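Local coordinates for mannan endo-1,4-beta-mannosidase (Bacillus subtilis, PDB 3CBW), which catalyses the endo-hydrolysis of beta-1,4-mannosidic linkages in mannan, galactomannan and glucomannan, and takes part in glucomannan degradation, at residues V167-W181 with H219-K233. The protein carries 3 engineered substitutions. Residues are numbered along the deposited sequence; the frame is centred on the assembly and turned at random.
Sequences VPVLFRPLHEMNGEW and HLIWVYSPDANRDFK
R230 grips E180 side-on: NE meets OE1 at 2.8 Å and NH2 meets OE2 at 2.9 Å, each oxygen offering its syn lone pair close to the guanidinium plane. The rim of W181 closes over one face of that guanidinium, CZ3 lying 3.7 Å from NH2. A leucine in place of R230 would probably leave the E180 carboxylate without its charged mate and W181 freer to shift. Next to this pair, the amide of N178 ties the two loops together. Its OD1 takes the N-H of D227 on a lone pair at 2.8 Å, while ND2 gives to the carbonyls of D227 and D231, both nearly in the amide plane. CG of N178 sits between its own backbone N and carbonyl carbon (chi1 59°), which brings the amide in against the D227–R230 turn. Further in, the backbone N-H of E176 donates a hydrogen bond to S225 O. CE of M177 packs 3.6 Å from CE1 of Y224, and its SD stands 4.8 Å from the centre of that ring in an oblique Met-aromatic contact. Leading into these loops, strands 169-172 and 220-224 run parallel, joined by four backbone hydrogen bonds. The edge of F171 meets the face of W222 in a T-shaped pair, centroids 5.0 Å apart. On the other side of the sheet, L170 CD2 packs on I221 CG2. Reaching past S225, the guanidinium of R172 gives NE to Q110 and forms salt bridges with D249 and with E275, the probable nucleophile. W181 NE1 holds OE1 of E176, the probable proton donor. Adjacent parallel strands carrying active-site loops at their C-terminal ends are the hallmark of the TIM barrel, here of glycosyl hydrolase family 26.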
loop_
_atom_site.group_PDB
_atom_site.type_symbol
_atom_site.label_atom_id
_atom_site.label_comp_id
_atom_site.label_asym_id
_atom_site.label_seq_id
_atom_site.Cartn_x
_atom_site.Cartn_y
_atom_site.Cartn_z
ATOM N N VAL A 167 9.819 4.538 -13.154
ATOM C CA VAL A 167 8.961 3.471 -12.639
ATOM C C VAL A 167 7.904 4.042 -11.689
ATOM O O VAL A 167 8.257 4.590 -10.641
ATOM C CB VAL A 167 9.808 2.440 -11.886
ATOM C CG1 VAL A 167 8.933 1.379 -11.225
ATOM C CG2 VAL A 167 10.829 1.806 -12.835
ATOM N N PRO A 168 6.607 3.918 -12.040
ATOM C CA PRO A 168 5.550 4.342 -11.123
ATOM C C PRO A 168 5.524 3.422 -9.903
ATOM O O PRO A 168 5.740 2.217 -10.038
ATOM C CB PRO A 168 4.276 4.141 -11.945
ATOM C CG PRO A 168 4.619 3.068 -12.916
ATOM C CD PRO A 168 6.067 3.276 -13.254
ATOM N N VAL A 169 5.218 3.993 -8.747
ATOM C CA VAL A 169 5.191 3.232 -7.499
ATOM C C VAL A 169 3.906 3.527 -6.744
ATOM O O VAL A 169 3.568 4.694 -6.521
ATOM C CB VAL A 169 6.377 3.639 -6.580
ATOM C CG1 VAL A 169 6.287 2.989 -5.189
ATOM C CG2 VAL A 169 7.699 3.311 -7.239
ATOM N N LEU A 170 3.211 2.467 -6.339
ATOM C CA LEU A 170 2.094 2.591 -5.414
ATOM C C LEU A 170 2.710 2.760 -4.026
ATOM O O LEU A 170 3.271 1.816 -3.469
ATOM C CB LEU A 170 1.241 1.331 -5.482
ATOM C CG LEU A 170 0.517 1.075 -6.805
ATOM C CD1 LEU A 170 -0.041 -0.345 -6.887
ATOM C CD2 LEU A 170 -0.589 2.102 -7.032
ATOM N N PHE A 171 2.623 3.974 -3.487
ATOM C CA PHE A 171 3.310 4.322 -2.232
ATOM C C PHE A 171 2.267 4.429 -1.139
ATOM O O PHE A 171 1.349 5.258 -1.219
ATOM C CB PHE A 171 4.072 5.634 -2.401
ATOM C CG PHE A 171 4.888 6.027 -1.206
ATOM C CD1 PHE A 171 5.917 5.213 -0.756
ATOM C CD2 PHE A 171 4.661 7.238 -0.561
ATOM C CE1 PHE A 171 6.686 5.569 0.338
ATOM C CE2 PHE A 171 5.440 7.618 0.531
ATOM C CZ PHE A 171 6.456 6.782 0.989
ATOM N N ARG A 172 2.381 3.554 -0.146
ATOM C CA ARG A 172 1.331 3.392 0.848
ATOM C C ARG A 172 1.911 3.585 2.251
ATOM O O ARG A 172 2.171 2.615 2.946
ATOM C CB ARG A 172 0.705 2.000 0.683
ATOM C CG ARG A 172 -0.474 1.713 1.606
ATOM C CD ARG A 172 -1.088 0.362 1.270
ATOM N NE ARG A 172 -0.213 -0.777 1.548
ATOM C CZ ARG A 172 -0.263 -1.542 2.629
ATOM N NH1 ARG A 172 -1.151 -1.316 3.585
ATOM N NH2 ARG A 172 0.581 -2.543 2.758
ATOM N N PRO A 173 2.097 4.848 2.673
ATOM C CA PRO A 173 2.681 5.148 3.979
ATOM C C PRO A 173 1.622 5.207 5.082
ATOM O O PRO A 173 0.450 5.499 4.813
ATOM C CB PRO A 173 3.252 6.542 3.771
ATOM C CG PRO A 173 2.251 7.202 2.845
ATOM C CD PRO A 173 1.798 6.083 1.912
ATOM N N LEU A 174 2.037 4.956 6.324
ATOM C CA LEU A 174 1.199 5.252 7.496
ATOM C C LEU A 174 -0.144 4.538 7.435
ATOM O O LEU A 174 -1.200 5.116 7.714
ATOM C CB LEU A 174 0.999 6.759 7.650
ATOM C CG LEU A 174 2.248 7.631 7.736
ATOM C CD1 LEU A 174 1.826 9.084 7.752
ATOM C CD2 LEU A 174 3.089 7.302 8.958
ATOM N N HIS A 175 -0.090 3.247 7.115
ATOM C CA HIS A 175 -1.292 2.441 6.933
ATOM C C HIS A 175 -1.902 2.005 8.267
ATOM O O HIS A 175 -1.255 2.068 9.322
ATOM C CB HIS A 175 -0.961 1.233 6.054
ATOM C CG HIS A 175 0.038 0.294 6.646
ATOM N ND1 HIS A 175 1.337 0.660 6.955
ATOM C CD2 HIS A 175 -0.058 -1.031 6.912
ATOM C CE1 HIS A 175 1.974 -0.398 7.431
ATOM N NE2 HIS A 175 1.159 -1.438 7.398
ATOM N N GLU A 176 -3.163 1.587 8.216
ATOM C CA GLU A 176 -3.861 1.048 9.396
ATOM C C GLU A 176 -3.837 2.009 10.580
ATOM O O GLU A 176 -3.717 1.601 11.737
ATOM C CB GLU A 176 -3.324 -0.332 9.785
ATOM C CG GLU A 176 -3.507 -1.339 8.658
ATOM C CD GLU A 176 -2.804 -2.670 8.865
ATOM O OE1 GLU A 176 -2.334 -2.971 9.986
ATOM O OE2 GLU A 176 -2.706 -3.432 7.863
ATOM N N MET A 177 -3.966 3.290 10.269
ATOM C CA MET A 177 -3.886 4.357 11.250
ATOM C C MET A 177 -5.075 4.392 12.211
ATOM O O MET A 177 -4.976 4.994 13.281
ATOM C CB MET A 177 -3.720 5.700 10.538
ATOM C CG MET A 177 -4.994 6.293 9.902
ATOM S SD MET A 177 -5.928 5.351 8.582
ATOM C CE MET A 177 -4.663 5.277 7.240
ATOM N N ASN A 178 -6.194 3.776 11.821
ATOM C CA ASN A 178 -7.343 3.642 12.715
ATOM C C ASN A 178 -7.207 2.437 13.638
ATOM O O ASN A 178 -8.047 2.236 14.517
ATOM C CB ASN A 178 -8.666 3.598 11.933
ATOM C CG ASN A 178 -8.730 2.452 10.947
ATOM O OD1 ASN A 178 -7.711 2.038 10.400
ATOM N ND2 ASN A 178 -9.939 1.975 10.662
ATOM N N GLY A 179 -6.146 1.651 13.436
ATOM C CA GLY A 179 -5.778 0.607 14.382
ATOM C C GLY A 179 -4.961 1.192 15.519
ATOM O O GLY A 179 -4.519 2.346 15.470
ATOM N N GLU A 180 -4.725 0.367 16.528
ATOM C CA GLU A 180 -4.102 0.818 17.761
ATOM C C GLU A 180 -2.738 0.180 17.973
ATOM O O GLU A 180 -2.172 0.275 19.060
ATOM C CB GLU A 180 -5.051 0.593 18.959
ATOM C CG GLU A 180 -5.285 -0.871 19.365
ATOM C CD GLU A 180 -6.321 -1.623 18.525
ATOM O OE1 GLU A 180 -6.935 -1.056 17.596
ATOM O OE2 GLU A 180 -6.523 -2.817 18.807
ATOM N N TRP A 181 -2.195 -0.449 16.935
ATOM C CA TRP A 181 -0.921 -1.163 17.041
ATOM C C TRP A 181 0.297 -0.319 16.615
ATOM O O TRP A 181 1.279 -0.252 17.358
ATOM C CB TRP A 181 -0.989 -2.526 16.337
ATOM C CG TRP A 181 -1.675 -2.525 15.006
ATOM C CD1 TRP A 181 -1.079 -2.379 13.780
ATOM C CD2 TRP A 181 -3.075 -2.695 14.755
ATOM N NE1 TRP A 181 -2.020 -2.441 12.784
ATOM C CE2 TRP A 181 -3.251 -2.640 13.352
ATOM C CE3 TRP A 181 -4.195 -2.907 15.574
ATOM C CZ2 TRP A 181 -4.497 -2.771 12.751
ATOM C CZ3 TRP A 181 -5.440 -3.038 14.974
ATOM C CH2 TRP A 181 -5.583 -2.964 13.570
ATOM N N HIS A 219 7.023 10.122 -9.307
ATOM C CA HIS A 219 6.610 8.805 -9.782
ATOM C C HIS A 219 5.731 8.095 -8.749
ATOM O O HIS A 219 5.480 6.904 -8.884
ATOM C CB HIS A 219 7.849 7.965 -10.096
ATOM C CG HIS A 219 8.700 7.678 -8.899
ATOM N ND1 HIS A 219 8.966 8.626 -7.928
ATOM C CD2 HIS A 219 9.311 6.537 -8.495
ATOM C CE1 HIS A 219 9.721 8.080 -6.987
ATOM N NE2 HIS A 219 9.948 6.817 -7.310
ATOM N N LEU A 220 5.266 8.816 -7.731
ATOM C CA LEU A 220 4.503 8.202 -6.641
ATOM C C LEU A 220 3.005 8.376 -6.800
ATOM O O LEU A 220 2.510 9.457 -7.138
ATOM C CB LEU A 220 4.917 8.789 -5.285
ATOM C CG LEU A 220 6.408 8.741 -4.940
ATOM C CD1 LEU A 220 6.679 9.338 -3.575
ATOM C CD2 LEU A 220 6.933 7.300 -5.017
ATOM N N ILE A 221 2.302 7.274 -6.557
ATOM C CA ILE A 221 0.841 7.231 -6.494
ATOM C C ILE A 221 0.523 6.957 -5.032
ATOM O O ILE A 221 0.950 5.950 -4.476
ATOM C CB ILE A 221 0.302 6.123 -7.421
ATOM C CG1 ILE A 221 0.582 6.486 -8.891
ATOM C CG2 ILE A 221 -1.195 5.890 -7.185
ATOM C CD1 ILE A 221 0.229 5.394 -9.886
ATOM N N TRP A 222 -0.191 7.882 -4.404
ATOM C CA TRP A 222 -0.354 7.914 -2.955
ATOM C C TRP A 222 -1.570 7.126 -2.492
ATOM O O TRP A 222 -2.695 7.383 -2.956
ATOM C CB TRP A 222 -0.439 9.377 -2.496
ATOM C CG TRP A 222 0.886 10.049 -2.636
ATOM C CD1 TRP A 222 1.434 10.548 -3.783
ATOM C CD2 TRP A 222 1.860 10.223 -1.609
ATOM N NE1 TRP A 222 2.686 11.047 -3.522
ATOM C CE2 TRP A 222 2.973 10.861 -2.196
ATOM C CE3 TRP A 222 1.888 9.940 -0.239
ATOM C CZ2 TRP A 222 4.108 11.211 -1.463
ATOM C CZ3 TRP A 222 3.021 10.289 0.490
ATOM C CH2 TRP A 222 4.120 10.899 -0.127
ATOM N N VAL A 223 -1.347 6.177 -1.578
ATOM C CA VAL A 223 -2.399 5.238 -1.157
ATOM C C VAL A 223 -2.720 5.426 0.327
ATOM O O VAL A 223 -1.820 5.377 1.166
ATOM C CB VAL A 223 -1.982 3.776 -1.445
ATOM C CG1 VAL A 223 -3.096 2.787 -1.108
ATOM C CG2 VAL A 223 -1.533 3.615 -2.912
ATOM N N TYR A 224 -4.007 5.614 0.639
ATOM C CA TYR A 224 -4.517 5.790 2.012
ATOM C C TYR A 224 -5.237 4.512 2.393
ATOM O O TYR A 224 -6.226 4.157 1.741
ATOM C CB TYR A 224 -5.485 6.974 2.002
ATOM C CG TYR A 224 -6.358 7.130 3.230
ATOM C CD1 TYR A 224 -5.838 7.669 4.414
ATOM C CD2 TYR A 224 -7.709 6.774 3.201
ATOM C CE1 TYR A 224 -6.628 7.823 5.542
ATOM C CE2 TYR A 224 -8.504 6.924 4.345
ATOM C CZ TYR A 224 -7.954 7.454 5.496
ATOM O OH TYR A 224 -8.721 7.619 6.622
ATOM N N SER A 225 -4.775 3.848 3.457
ATOM C CA SER A 225 -5.212 2.478 3.741
ATOM C C SER A 225 -5.554 2.213 5.212
ATOM O O SER A 225 -4.776 1.599 5.948
ATOM C CB SER A 225 -4.179 1.461 3.227
ATOM O OG SER A 225 -2.887 1.691 3.765
ATOM N N PRO A 226 -6.756 2.636 5.646
ATOM C CA PRO A 226 -7.230 2.227 6.963
ATOM C C PRO A 226 -7.453 0.717 7.066
ATOM O O PRO A 226 -7.582 0.011 6.048
ATOM C CB PRO A 226 -8.572 2.935 7.083
ATOM C CG PRO A 226 -8.967 3.316 5.686
ATOM C CD PRO A 226 -7.717 3.494 4.927
ATOM N N ASP A 227 -7.498 0.235 8.301
ATOM C CA ASP A 227 -7.850 -1.145 8.584
ATOM C C ASP A 227 -9.368 -1.341 8.518
ATOM O O ASP A 227 -10.130 -0.551 9.084
ATOM C CB ASP A 227 -7.359 -1.496 9.981
ATOM C CG ASP A 227 -7.287 -2.968 10.201
ATOM O OD1 ASP A 227 -6.222 -3.533 9.891
ATOM O OD2 ASP A 227 -8.291 -3.553 10.664
ATOM N N ALA A 228 -9.795 -2.439 7.894
ATOM C CA ALA A 228 -11.219 -2.768 7.775
ATOM C C ALA A 228 -11.884 -3.124 9.095
ATOM O O ALA A 228 -13.102 -3.034 9.216
ATOM C CB ALA A 228 -11.411 -3.907 6.796
ATOM N N ASN A 229 -11.093 -3.550 10.073
ATOM C CA ASN A 229 -11.638 -4.077 11.312
ATOM C C ASN A 229 -11.633 -3.086 12.464
ATOM O O ASN A 229 -11.762 -3.485 13.616
ATOM C CB ASN A 229 -10.909 -5.377 11.700
ATOM C CG ASN A 229 -11.095 -6.492 10.674
ATOM O OD1 ASN A 229 -12.051 -6.487 9.897
ATOM N ND2 ASN A 229 -10.173 -7.449 10.668
ATOM N N ARG A 230 -11.519 -1.802 12.144
ATOM C CA ARG A 230 -11.623 -0.740 13.139
ATOM C C ARG A 230 -12.474 0.396 12.593
ATOM O O ARG A 230 -12.640 0.529 11.378
ATOM C CB ARG A 230 -10.231 -0.226 13.522
ATOM C CG ARG A 230 -9.343 -1.255 14.222
ATOM C CD ARG A 230 -9.876 -1.604 15.604
ATOM N NE ARG A 230 -8.965 -2.467 16.359
ATOM C CZ ARG A 230 -8.953 -3.796 16.295
ATOM N NH1 ARG A 230 -9.797 -4.456 15.503
ATOM N NH2 ARG A 230 -8.093 -4.473 17.043
ATOM N N ASP A 231 -13.012 1.209 13.495
ATOM C CA ASP A 231 -13.847 2.341 13.120
ATOM C C ASP A 231 -13.025 3.467 12.495
ATOM O O ASP A 231 -11.797 3.375 12.388
ATOM C CB ASP A 231 -14.583 2.879 14.361
ATOM C CG ASP A 231 -15.512 1.857 14.997
ATOM O OD1 ASP A 231 -15.973 0.925 14.305
ATOM O OD2 ASP A 231 -15.794 2.019 16.206
ATOM N N PHE A 232 -13.718 4.523 12.072
ATOM C CA PHE A 232 -13.107 5.790 11.678
ATOM C C PHE A 232 -12.346 5.710 10.370
ATOM O O PHE A 232 -11.302 6.341 10.221
ATOM C CB PHE A 232 -12.195 6.356 12.785
ATOM C CG PHE A 232 -12.760 6.211 14.172
ATOM C CD1 PHE A 232 -14.000 6.746 14.500
ATOM C CD2 PHE A 232 -12.050 5.518 15.143
ATOM C CE1 PHE A 232 -14.525 6.587 15.787
ATOM C CE2 PHE A 232 -12.558 5.359 16.420
ATOM C CZ PHE A 232 -13.797 5.886 16.744
ATOM N N LYS A 233 -12.874 4.963 9.410
ATOM C CA LYS A 233 -12.150 4.756 8.161
ATOM C C LYS A 233 -11.902 6.035 7.396
ATOM O O LYS A 233 -10.887 6.141 6.723
ATOM C CB LYS A 233 -12.893 3.802 7.232
ATOM C CG LYS A 233 -12.583 2.348 7.402
ATOM C CD LYS A 233 -13.666 1.696 8.177
ATOM C CE LYS A 233 -13.485 0.200 8.280
ATOM N NZ LYS A 233 -14.361 -0.298 9.353
HETATM O O HOH W 1 -1.920 4.397 3.820
#